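Local coordinates for Molybdate/tungstate binding protein (Sporomusa ovata, PDB 1FR3) that binds the oxyanions molybdate and tungstate, and probably serves in the storage and homeostasis of molybdate in the cell, at residues R6-A11 and K53-V58. Residues are numbered along the deposited sequence; the frame is centred on the assembly and turned at random.
Sequences RNKLEA and KVTALV. With WO4 (tungstate(VI)ion), chain M.
N7 and V58 close one end of an antiparallel strand pair with a three-bond link in which a side chain supplements the backbone. The pair illustrates how antiparallel pairing sets unlike surfaces on its two faces, with N7, L9, A11, V54, A56 and V58 on one and K8, E10, T55 and L57 on the other. The main chains of N7 and V58 exchange two hydrogen bonds, and N7 ND2 adds a third to V58 O at 3.1 Å. The carbonyl therefore accepts twice: the backbone N-H in its plane, ND2 47° above it. Chi1 of -59° sets CG of N7 beside its own backbone N, and chi2 (-74°) turns ND2 toward V58 O, which lies close to the amide plane. OD1 accepts from V35 N of a second subunit, fixing both ends of the amide. Hydrogen-bonded pairs L9–A56 and A11–V54 continue the register.

On the opposite face, K8 CB touches T55 CG2 at 3.7 Å, the side chains crossing obliquely, while CG, CD and CE run side by side with L57, each 4.1 Å from CD1. NZ ends on the carbonyls of I3 and G5. Just before the strand, R6 N donates to tungstate O4 (2.8 Å), its guanidinium making a salt bridge to D45 of a third subunit; S4, K59 and A60, with T39 and S42 of the third subunit, also bond this intersubunit tungstate.

Within the OB-like TOBE domain, L9, A11, V54 and A56 pack against strands 22-29 and 32-39, while T55 and L57 pair with a strand of the second subunit, carrying the sheet across the interface.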
loop_
_atom_site.group_PDB
_atom_site.type_symbol
_atom_site.label_atom_id
_atom_site.label_comp_id
_atom_site.label_asym_id
_atom_site.label_seq_id
_atom_site.Cartn_x
_atom_site.Cartn_y
_atom_site.Cartn_z
ATOM N N ARG A 6 -7.328 -9.352 -5.412
ATOM C CA ARG A 6 -7.400 -10.223 -6.569
ATOM C C ARG A 6 -6.257 -11.191 -6.792
ATOM O O ARG A 6 -6.480 -12.189 -7.491
ATOM C CB ARG A 6 -7.553 -9.368 -7.839
ATOM C CG ARG A 6 -8.839 -8.562 -7.906
ATOM C CD ARG A 6 -10.047 -9.439 -8.204
ATOM N NE ARG A 6 -10.606 -10.038 -6.993
ATOM C CZ ARG A 6 -11.529 -10.990 -6.973
ATOM N NH1 ARG A 6 -12.010 -11.488 -8.112
ATOM N NH2 ARG A 6 -11.982 -11.468 -5.824
ATOM N N ASN A 7 -5.079 -10.935 -6.225
ATOM C CA ASN A 7 -3.974 -11.846 -6.544
ATOM C C ASN A 7 -3.748 -12.887 -5.474
ATOM O O ASN A 7 -3.352 -12.520 -4.365
ATOM C CB ASN A 7 -2.711 -11.000 -6.783
ATOM C CG ASN A 7 -2.986 -10.031 -7.926
ATOM O OD1 ASN A 7 -3.020 -10.467 -9.079
ATOM N ND2 ASN A 7 -3.206 -8.767 -7.612
ATOM N N LYS A 8 -3.951 -14.153 -5.804
ATOM C CA LYS A 8 -3.722 -15.261 -4.904
ATOM C C LYS A 8 -2.659 -16.184 -5.517
ATOM O O LYS A 8 -2.844 -16.637 -6.655
ATOM C CB LYS A 8 -4.978 -16.097 -4.646
ATOM C CG LYS A 8 -6.014 -15.500 -3.724
ATOM C CD LYS A 8 -6.986 -14.558 -4.419
ATOM C CE LYS A 8 -8.233 -14.375 -3.560
ATOM N NZ LYS A 8 -9.196 -13.426 -4.188
ATOM N N LEU A 9 -1.585 -16.434 -4.781
ATOM C CA LEU A 9 -0.542 -17.338 -5.264
ATOM C C LEU A 9 -0.365 -18.477 -4.257
ATOM O O LEU A 9 0.015 -18.210 -3.111
ATOM C CB LEU A 9 0.780 -16.614 -5.485
ATOM C CG LEU A 9 0.754 -15.385 -6.401
ATOM C CD1 LEU A 9 2.065 -14.622 -6.274
ATOM C CD2 LEU A 9 0.535 -15.796 -7.852
ATOM N N GLU A 10 -0.650 -19.705 -4.662
ATOM C CA GLU A 10 -0.497 -20.850 -3.765
ATOM C C GLU A 10 0.980 -21.218 -3.664
ATOM O O GLU A 10 1.555 -21.750 -4.615
ATOM C CB GLU A 10 -1.344 -22.032 -4.239
ATOM C CG GLU A 10 -2.833 -21.692 -4.253
ATOM C CD GLU A 10 -3.702 -22.859 -4.664
ATOM O OE1 GLU A 10 -3.166 -23.934 -5.012
ATOM O OE2 GLU A 10 -4.941 -22.719 -4.647
ATOM N N ALA A 11 1.587 -20.905 -2.528
ATOM C CA ALA A 11 3.019 -21.085 -2.343
ATOM C C ALA A 11 3.399 -21.930 -1.140
ATOM O O ALA A 11 2.543 -22.429 -0.409
ATOM C CB ALA A 11 3.623 -19.685 -2.183
ATOM N N LYS A 53 2.046 -24.868 3.387
ATOM C CA LYS A 53 1.406 -24.459 2.143
ATOM C C LYS A 53 0.537 -23.251 2.522
ATOM O O LYS A 53 -0.264 -23.354 3.453
ATOM C CB LYS A 53 0.527 -25.539 1.525
ATOM C CG LYS A 53 1.277 -26.807 1.157
ATOM C CD LYS A 53 2.374 -26.573 0.137
ATOM C CE LYS A 53 3.077 -27.876 -0.218
ATOM N NZ LYS A 53 4.415 -27.625 -0.819
ATOM N N VAL A 54 0.744 -22.149 1.833
ATOM C CA VAL A 54 0.031 -20.916 2.139
ATOM C C VAL A 54 -0.393 -20.214 0.856
ATOM O O VAL A 54 -0.022 -20.610 -0.247
ATOM C CB VAL A 54 0.940 -19.946 2.926
ATOM C CG1 VAL A 54 1.368 -20.544 4.262
ATOM C CG2 VAL A 54 2.193 -19.577 2.134
ATOM N N THR A 55 -1.187 -19.158 1.020
ATOM C CA THR A 55 -1.581 -18.347 -0.127
ATOM C C THR A 55 -0.994 -16.950 0.045
ATOM O O THR A 55 -1.262 -16.276 1.045
ATOM C CB THR A 55 -3.105 -18.279 -0.321
ATOM O OG1 THR A 55 -3.591 -19.600 -0.601
ATOM C CG2 THR A 55 -3.463 -17.353 -1.476
ATOM N N ALA A 56 -0.175 -16.518 -0.910
ATOM C CA ALA A 56 0.337 -15.146 -0.897
ATOM C C ALA A 56 -0.800 -14.301 -1.489
ATOM O O ALA A 56 -1.390 -14.727 -2.494
ATOM C CB ALA A 56 1.621 -15.003 -1.675
ATOM N N LEU A 57 -1.135 -13.184 -0.866
ATOM C CA LEU A 57 -2.245 -12.351 -1.299
ATOM C C LEU A 57 -1.826 -10.915 -1.575
ATOM O O LEU A 57 -1.215 -10.272 -0.717
ATOM C CB LEU A 57 -3.319 -12.350 -0.200
ATOM C CG LEU A 57 -4.550 -11.473 -0.451
ATOM C CD1 LEU A 57 -5.437 -12.095 -1.514
ATOM C CD2 LEU A 57 -5.312 -11.241 0.847
ATOM N N VAL A 58 -2.204 -10.370 -2.732
ATOM C CA VAL A 58 -1.857 -8.990 -3.054
ATOM C C VAL A 58 -3.054 -8.227 -3.623
ATOM O O VAL A 58 -3.695 -8.718 -4.556
ATOM C CB VAL A 58 -0.702 -8.924 -4.069
ATOM C CG1 VAL A 58 -0.306 -7.481 -4.328
ATOM C CG2 VAL A 58 0.510 -9.709 -3.574
HETATM W W WO4 M . -8.934 -5.430 -4.981
HETATM O O1 WO4 M . -10.386 -5.727 -5.979
HETATM O O2 WO4 M . -9.324 -5.632 -3.280
HETATM O O3 WO4 M . -8.378 -3.824 -5.284
HETATM O O4 WO4 M . -7.668 -6.564 -5.450
#